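PDB 3KLJ: NADH-rubredoxin oxidoreductase from Clostridium acetobutylicum, which catalyses the NADH-dependent reduction of rubredoxin through one bound FAD, as an intermediate in electron-transfer chains that scavenge dioxygen. Local coordinates for residues Ser87-Asn91 against Asn92-Thr96; Ile247-Asn250 against Asp251-Thr255; Cys317-Ile320 against Glu321-Lys324; Leu358-Lys361 against Leu362-Ile366. All coordinates share one frame; numbering follows the deposited sequence.

Contact 1 of 4, residues Ser87-Asn91 against Asn92-Thr96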
# COMPACT_ATOMS: atom_id res chain seq x y z
N SER A 87 13.28 -1.33 -20.31
CA SER A 87 13.98 -2.59 -20.57
C SER A 87 15.15 -2.80 -19.62
O SER A 87 15.77 -1.83 -19.17
CB SER A 87 14.53 -2.62 -22.00
OG SER A 87 13.66 -3.28 -22.88
N ILE A 88 15.44 -4.06 -19.33
CA ILE A 88 16.66 -4.45 -18.61
C ILE A 88 17.39 -5.52 -19.42
O ILE A 88 16.78 -6.50 -19.86
CB ILE A 88 16.38 -5.00 -17.17
CG1 ILE A 88 15.59 -4.00 -16.33
CG2 ILE A 88 17.70 -5.32 -16.46
CD1 ILE A 88 15.03 -4.60 -15.03
N ASP A 89 18.69 -5.31 -19.62
CA ASP A 89 19.59 -6.29 -20.23
C ASP A 89 20.61 -6.76 -19.17
O ASP A 89 21.70 -6.19 -19.06
CB ASP A 89 20.26 -5.67 -21.46
CG ASP A 89 21.31 -6.57 -22.09
OD1 ASP A 89 22.00 -6.08 -23.00
OD2 ASP A 89 21.46 -7.75 -21.70
N PRO A 90 20.25 -7.79 -18.39
CA PRO A 90 21.06 -8.25 -17.26
C PRO A 90 22.48 -8.70 -17.57
O PRO A 90 23.35 -8.53 -16.71
CB PRO A 90 20.26 -9.42 -16.71
CG PRO A 90 18.83 -8.99 -16.96
CD PRO A 90 18.91 -8.41 -18.36
N ASN A 91 22.72 -9.28 -18.74
CA ASN A 91 24.04 -9.80 -19.10
C ASN A 91 25.03 -8.70 -19.48
O ASN A 91 26.24 -8.82 -19.26
CB ASN A 91 23.95 -10.83 -20.23
CG ASN A 91 23.16 -12.06 -19.83
OD1 ASN A 91 23.73 -13.12 -19.57
ND2 ASN A 91 21.84 -11.93 -19.77
N ASN A 92 24.50 -7.62 -20.06
CA ASN A 92 25.31 -6.45 -20.40
C ASN A 92 25.20 -5.35 -19.34
O ASN A 92 25.87 -4.31 -19.43
CB ASN A 92 24.91 -5.90 -21.77
CG ASN A 92 25.36 -6.79 -22.92
OD1 ASN A 92 24.55 -7.39 -23.61
ND2 ASN A 92 26.67 -6.87 -23.12
N LYS A 93 24.36 -5.61 -18.35
CA LYS A 93 24.10 -4.68 -17.24
C LYS A 93 23.70 -3.30 -17.76
O LYS A 93 24.28 -2.29 -17.38
CB LYS A 93 25.31 -4.62 -16.29
CG LYS A 93 25.56 -5.93 -15.55
CD LYS A 93 26.54 -5.74 -14.40
CE LYS A 93 26.46 -6.91 -13.42
NZ LYS A 93 27.41 -6.72 -12.29
N LEU A 94 22.70 -3.29 -18.63
CA LEU A 94 22.21 -2.05 -19.24
C LEU A 94 20.71 -1.93 -19.03
O LEU A 94 19.96 -2.88 -19.26
CB LEU A 94 22.53 -2.01 -20.75
CG LEU A 94 23.99 -2.05 -21.26
CD1 LEU A 94 24.03 -2.16 -22.78
CD2 LEU A 94 24.78 -0.83 -20.82
N VAL A 95 20.28 -0.75 -18.59
CA VAL A 95 18.87 -0.44 -18.47
C VAL A 95 18.49 0.55 -19.57
O VAL A 95 19.17 1.56 -19.77
CB VAL A 95 18.53 0.11 -17.06
CG1 VAL A 95 17.13 0.70 -17.01
CG2 VAL A 95 18.67 -1.01 -16.02
N THR A 96 17.43 0.24 -20.31
CA THR A 96 16.97 1.11 -21.39
C THR A 96 15.79 1.94 -20.92
O THR A 96 14.81 1.40 -20.39
CB THR A 96 16.57 0.31 -22.64
OG1 THR A 96 17.65 -0.54 -23.04
CG2 THR A 96 16.24 1.25 -23.79
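Ser87 pairs with Thr96 in a beta hairpin in which strand 87-89 runs antiparallel to strand 94-96, their N-to-C directions 163° apart. The two residues form a hydrogen-bonded pair: Ser87 N donates to Thr96 O at 3.1 Å and Thr96 N to Ser87 O at 2.9 Å. Their CB atoms lie side by side, 3.6 Å apart. Ile88 faces Val95 in the following non-hydrogen-bonded pair, and both side chains turn to the buried face of the sheet. Contact between them is light, CG1 of Ile88 to CG2 of Val95 at 4.3 Å; both also rest on Leu108 of strand 107-110. The side chain of Val95 is about 7 Å from the bound FAD, which places this face of the hairpin near the cofactor.

Asp89 closes the regular pairing. Its N reaches Leu94 O at 2.8 Å, while Leu94 N returns a bond to Asp89 O. Lys93, which has positive phi (54°), faces Asp89 together with Leu94, and the extra residue makes a G1 beta bulge. The Asp89 carboxylate swings over the turn because CG stands opposite the backbone N (chi1 175°), and Asn92 N points a weak hydrogen bond at Asp89 OD2, 3.5 Å away. Pro90 and Asn91 carry the chain round the turn. The extended chain of Lys93 ends in a salt bridge to Asp259 and a hydrogen bond to Glu106 O, and on its way CG of Lys93 passes Pro90 O at 3.6 Å.

Contact 2 of 4, residues Ile247-Asn250 against Asp251-Thr255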
# COMPACT_ATOMS: atom_id res chain seq x y z
N ILE A 247 8.08 -9.14 -7.89
CA ILE A 247 9.40 -9.68 -8.20
C ILE A 247 9.85 -10.51 -7.00
O ILE A 247 9.87 -10.03 -5.87
CB ILE A 247 10.45 -8.57 -8.53
CG1 ILE A 247 10.04 -7.79 -9.79
CG2 ILE A 247 11.86 -9.17 -8.71
CD1 ILE A 247 10.86 -6.54 -10.05
N LEU A 248 10.22 -11.77 -7.25
CA LEU A 248 10.59 -12.70 -6.19
C LEU A 248 11.97 -12.34 -5.63
O LEU A 248 12.92 -12.18 -6.39
CB LEU A 248 10.56 -14.14 -6.72
CG LEU A 248 9.27 -14.99 -6.64
CD1 LEU A 248 7.92 -14.21 -6.62
CD2 LEU A 248 9.24 -16.08 -7.71
N VAL A 249 12.06 -12.20 -4.30
CA VAL A 249 13.36 -11.89 -3.64
C VAL A 249 13.63 -12.80 -2.46
O VAL A 249 12.69 -13.30 -1.83
CB VAL A 249 13.45 -10.42 -3.17
CG1 VAL A 249 13.46 -9.48 -4.36
CG2 VAL A 249 12.32 -10.10 -2.18
N ASN A 250 14.91 -13.03 -2.17
CA ASN A 250 15.30 -13.71 -0.92
C ASN A 250 15.44 -12.68 0.22
O ASN A 250 15.04 -11.52 0.07
CB ASN A 250 16.52 -14.66 -1.09
CG ASN A 250 17.86 -13.93 -1.33
OD1 ASN A 250 18.89 -14.57 -1.57
ND2 ASN A 250 17.85 -12.61 -1.30
N ASP A 251 15.97 -13.11 1.37
CA ASP A 251 16.07 -12.25 2.55
C ASP A 251 17.12 -11.14 2.37
O ASP A 251 17.08 -10.12 3.07
CB ASP A 251 16.40 -13.09 3.79
CG ASP A 251 17.59 -14.00 3.56
OD1 ASP A 251 17.48 -14.90 2.71
OD2 ASP A 251 18.62 -13.81 4.22
N HIS A 252 18.03 -11.34 1.41
CA HIS A 252 18.99 -10.30 1.03
C HIS A 252 18.44 -9.29 0.02
O HIS A 252 19.16 -8.42 -0.46
CB HIS A 252 20.25 -10.95 0.45
CG HIS A 252 20.88 -11.94 1.38
ND1 HIS A 252 21.40 -11.58 2.60
CD2 HIS A 252 21.07 -13.28 1.26
CE1 HIS A 252 21.88 -12.66 3.20
NE2 HIS A 252 21.69 -13.70 2.40
N MET A 253 17.16 -9.43 -0.32
CA MET A 253 16.49 -8.67 -1.39
C MET A 253 17.05 -8.94 -2.80
O MET A 253 16.85 -8.14 -3.71
CB MET A 253 16.44 -7.16 -1.06
CG MET A 253 15.50 -6.80 0.09
SD MET A 253 13.81 -7.34 -0.22
CE MET A 253 13.55 -8.61 1.04
N GLU A 254 17.72 -10.07 -2.97
CA GLU A 254 18.25 -10.49 -4.28
C GLU A 254 17.18 -11.17 -5.12
O GLU A 254 16.45 -12.02 -4.61
CB GLU A 254 19.40 -11.47 -4.08
CG GLU A 254 20.58 -10.88 -3.32
CD GLU A 254 21.64 -11.91 -2.98
OE1 GLU A 254 21.29 -13.03 -2.54
OE2 GLU A 254 22.83 -11.59 -3.16
N THR A 255 17.10 -10.81 -6.40
CA THR A 255 16.17 -11.45 -7.33
C THR A 255 16.78 -12.76 -7.85
O THR A 255 17.84 -13.19 -7.39
CB THR A 255 15.87 -10.53 -8.55
OG1 THR A 255 17.01 -10.51 -9.42
CG2 THR A 255 15.52 -9.10 -8.11
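A type I beta turn from Asn250 to Met253 follows strand 247-249 and folds the chain back beside it, within the FAD-binding domain. The turn is closed by Met253 N donating to Asn250 O at 3.0 Å; the donor stands 60° out of the carbonyl plane. A second backbone bond, Asn250 N to Glu254 O at 3.1 Å, is straighter (158° at the hydrogen) and holds the returning chain beside Val249 and Asn250. Two CA-H...O contacts extend this edge: Val249 CA meets Glu254 O, and Thr255 CA meets Leu248 O at 3.5 Å.

Apolar groups fill one side of the bend. Met253 starts away from the strand, but its chain bends at chi2 and again at chi3, which brings SD to 3.7 Å from CG2 of Val249 and CE close to Asn250 O. The same methionine packs against Val286 and Ala287 of helix 277-291. Farther back, methyl CG2 of Ile247 meets methyl CG2 of Thr255 at 3.7 Å, and Ala262 of strand 260-262 touches both residues. The Thr255 hydroxyl is held by Ile260 O and Ile257 N.

On the outer side, the Asn250 side chain curls over the turn and crosses that of Glu254. Asp251 and His252 anchor the tip to Ser297 and Ala296 respectively. Together the backbone bonds define a chain reversal through a type I turn after a short strand, here leading from strand 247-249 toward strand 260-262 of the FAD-binding sheet.

Contact 3 of 4, residues Cys317-Ile320 against Glu321-Lys324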
# COMPACT_ATOMS: atom_id res chain seq x y z
N CYS A 317 -6.13 -9.50 11.64
CA CYS A 317 -5.04 -10.46 11.65
C CYS A 317 -5.45 -11.82 11.11
O CYS A 317 -6.45 -12.38 11.51
CB CYS A 317 -4.46 -10.62 13.05
SG CYS A 317 -2.98 -11.67 13.13
N GLY A 318 -4.63 -12.35 10.20
CA GLY A 318 -4.86 -13.66 9.62
C GLY A 318 -5.94 -13.64 8.56
O GLY A 318 -6.55 -12.61 8.31
N ASP A 319 -6.17 -14.80 7.95
CA ASP A 319 -7.13 -14.96 6.87
C ASP A 319 -8.58 -14.88 7.37
O ASP A 319 -9.20 -15.90 7.66
CB ASP A 319 -6.87 -16.28 6.12
CG ASP A 319 -7.88 -16.55 5.01
OD1 ASP A 319 -8.22 -15.60 4.26
OD2 ASP A 319 -8.32 -17.71 4.88
N ILE A 320 -9.10 -13.66 7.46
CA ILE A 320 -10.50 -13.42 7.85
C ILE A 320 -11.47 -13.80 6.73
O ILE A 320 -12.49 -14.44 6.98
CB ILE A 320 -10.74 -11.94 8.28
CG1 ILE A 320 -9.92 -11.56 9.52
CG2 ILE A 320 -12.22 -11.69 8.55
CD1 ILE A 320 -10.50 -12.03 10.86
N GLU A 321 -11.15 -13.40 5.50
CA GLU A 321 -12.11 -13.50 4.39
C GLU A 321 -12.60 -14.93 4.09
O GLU A 321 -13.80 -15.14 3.90
CB GLU A 321 -11.55 -12.85 3.12
CG GLU A 321 -12.58 -12.71 2.00
CD GLU A 321 -12.02 -12.09 0.74
OE1 GLU A 321 -12.83 -11.71 -0.14
OE2 GLU A 321 -10.78 -11.97 0.61
N ASN A 322 -11.68 -15.89 4.04
CA ASN A 322 -12.04 -17.27 3.69
C ASN A 322 -11.83 -18.26 4.83
O ASN A 322 -11.69 -19.47 4.60
CB ASN A 322 -11.26 -17.72 2.45
CG ASN A 322 -11.48 -16.81 1.25
OD1 ASN A 322 -10.53 -16.46 0.55
ND2 ASN A 322 -12.73 -16.42 1.01
N ASN A 323 -11.82 -17.76 6.06
CA ASN A 323 -11.56 -18.62 7.21
C ASN A 323 -12.62 -19.69 7.39
O ASN A 323 -13.83 -19.42 7.31
CB ASN A 323 -11.41 -17.80 8.49
CG ASN A 323 -10.49 -18.47 9.50
OD1 ASN A 323 -10.84 -19.48 10.10
ND2 ASN A 323 -9.30 -17.90 9.68
N LYS A 324 -12.16 -20.92 7.60
CA LYS A 324 -13.02 -22.03 8.01
C LYS A 324 -12.63 -22.42 9.44
O LYS A 324 -11.85 -23.35 9.65
CB LYS A 324 -12.87 -23.23 7.06
CG LYS A 324 -13.42 -22.99 5.65
CD LYS A 324 -14.95 -23.02 5.60
CE LYS A 324 -15.48 -24.44 5.48
NZ LYS A 324 -16.88 -24.48 4.96
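The carbonyl oxygen of Asp319 accepts the ND2 of Asn323 at 2.8 Å, with 153° at the hydrogen. The oxygen lies almost in the amide plane of Asn323, only 8° out of it, whereas the donor sits above the carbonyl plane of Asp319, 38° out. Asn323 can reach back because its CG lies on the far side of CB from its own backbone N, and its CB also comes within 3.0 Å of the same oxygen. The amide nitrogen has another acceptor, Asp348 OD2, so the side chain ties the loop to strand 346-353.

The Asp319 carboxylate folds over the bend from the other end. OD1 receives a weak hydrogen bond from Asn322 N, 3.5 Å long but fairly straight, and OD2 lies alongside CB of Asn322 at 3.8 Å. Ile320 to Asn323 form the type I beta turn that these bonds span. Ile320 directs its side chain inward onto Ala349, while Glu321 extends outward to a salt bridge with Arg184. The carboxylates of Asp319 and Glu321 remain 5.7 Å apart between OD1 and OE2, and any repulsion between them is probably eased by the Arg184 salt bridge.

Asp319 itself is the centre of an inverse gamma turn, closed by a weak bond from Ile320 N to Gly318 O. The loop joining strands 312-317 and 327-332 of the C-terminal domain thus combines an inverse gamma turn with a type I beta turn.

Contact 4 of 4, residues Leu358-Lys361 against Leu362-Ile366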
# COMPACT_ATOMS: atom_id res chain seq x y z
N LEU A 358 -6.65 -4.27 22.45
CA LEU A 358 -7.12 -5.65 22.38
C LEU A 358 -6.70 -6.33 21.07
O LEU A 358 -6.22 -7.46 21.10
CB LEU A 358 -8.64 -5.73 22.56
CG LEU A 358 -9.26 -7.13 22.50
CD1 LEU A 358 -8.67 -8.12 23.50
CD2 LEU A 358 -10.76 -7.03 22.69
N GLY A 359 -6.88 -5.64 19.95
CA GLY A 359 -6.44 -6.17 18.66
C GLY A 359 -4.98 -6.60 18.71
O GLY A 359 -4.61 -7.66 18.20
N THR A 360 -4.15 -5.79 19.36
CA THR A 360 -2.72 -6.08 19.50
C THR A 360 -2.46 -7.36 20.33
O THR A 360 -1.58 -8.16 19.99
CB THR A 360 -1.98 -4.88 20.12
OG1 THR A 360 -2.14 -3.74 19.26
CG2 THR A 360 -0.48 -5.17 20.31
N LYS A 361 -3.24 -7.54 21.39
CA LYS A 361 -3.14 -8.75 22.22
C LYS A 361 -3.51 -9.98 21.40
O LYS A 361 -2.81 -10.98 21.44
CB LYS A 361 -4.05 -8.66 23.44
CG LYS A 361 -3.56 -7.71 24.52
CD LYS A 361 -4.58 -7.67 25.65
CE LYS A 361 -4.15 -6.74 26.76
NZ LYS A 361 -4.30 -5.29 26.39
N LEU A 362 -4.61 -9.88 20.66
CA LEU A 362 -5.06 -10.96 19.78
C LEU A 362 -4.03 -11.25 18.68
O LEU A 362 -3.73 -12.40 18.40
CB LEU A 362 -6.43 -10.65 19.17
CG LEU A 362 -7.62 -10.68 20.14
CD1 LEU A 362 -8.81 -10.00 19.51
CD2 LEU A 362 -7.98 -12.11 20.56
N LYS A 363 -3.48 -10.18 18.11
CA LYS A 363 -2.39 -10.25 17.13
C LYS A 363 -1.21 -11.07 17.66
O LYS A 363 -0.74 -12.00 16.99
CB LYS A 363 -1.91 -8.83 16.80
CG LYS A 363 -1.20 -8.66 15.45
CD LYS A 363 -0.01 -7.68 15.51
CE LYS A 363 -0.33 -6.35 16.20
NZ LYS A 363 0.92 -5.53 16.44
N LYS A 364 -0.76 -10.71 18.86
CA LYS A 364 0.37 -11.39 19.52
C LYS A 364 0.06 -12.87 19.74
O LYS A 364 0.88 -13.73 19.41
CB LYS A 364 0.72 -10.71 20.84
CG LYS A 364 1.64 -9.48 20.70
CD LYS A 364 1.86 -8.79 22.05
CE LYS A 364 3.12 -7.93 22.05
NZ LYS A 364 3.03 -6.74 21.15
N ALA A 365 -1.12 -13.15 20.27
CA ALA A 365 -1.61 -14.53 20.47
C ALA A 365 -1.60 -15.34 19.17
O ALA A 365 -1.12 -16.48 19.16
CB ALA A 365 -3.00 -14.52 21.08
N ILE A 366 -2.14 -14.77 18.10
CA ILE A 366 -2.11 -15.39 16.77
C ILE A 366 -0.67 -15.61 16.30
O ILE A 366 -0.29 -16.74 15.96
CB ILE A 366 -2.88 -14.55 15.72
CG1 ILE A 366 -4.38 -14.58 16.03
CG2 ILE A 366 -2.62 -15.06 14.30
CD1 ILE A 366 -5.17 -13.44 15.45
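Leu362 N donates to Leu358 O at 2.9 Å and 171°, the first of four backbone hydrogen bonds in the i+4 to i pattern. The other three, Lys363 N to Gly359 O, Lys364 N to Thr360 O and Ala365 N to Lys361 O, lie between 2.8 and 3.0 Å.

Apolar contact runs along the inner side. CD1 of Leu362 meets CG of Leu358 one turn earlier at 4.2 Å, the two side chains crossing at a slant, and Leu385 at the chain end covers both. Leu362 also packs on Ile347 and Val352 of strand 346-353.

On the other flank Thr360 lies beside Lys363 and Lys364, all pointing the same way. Its methyl CG2, opposite the backbone N (chi1 -60° for OG1), faces both ammonium groups, with NZ of Lys364 at 3.9 Å and NZ of Lys363 at 4.1 Å. The hydroxyl turns back instead to Val356 O. With Leu362 and Ile366 against the sheet and Lys361 and Lys364 exposed, these residues form an amphipathic alpha-helix, 356-367, packed on the antiparallel sheet of the C-terminal domain.

How the contacts relate
The contacts follow one another along the chain without interleaving. Contacts 1 and 2 belong to the FAD-binding domain; their centres are about 18 Å apart, and their nearest atoms about 7 Å, so they do not touch. Contact 1 lies in the three-stranded antiparallel sheet, contact 2 after the short strand 247-249. Contacts 3 and 4 belong to the C-terminal domain, centres about 15 Å apart, and appear to meet: in one of the two conformers of Cys317, its SG packs on CG2 of Ile366 at 3.6 Å, joining the end of strand 312-317 to helix 356-367. Between contacts 1 and 4 the centres are about 46 Å apart, on opposite sides of the chain's centre, which reflects the separation of the two domains within this monomer.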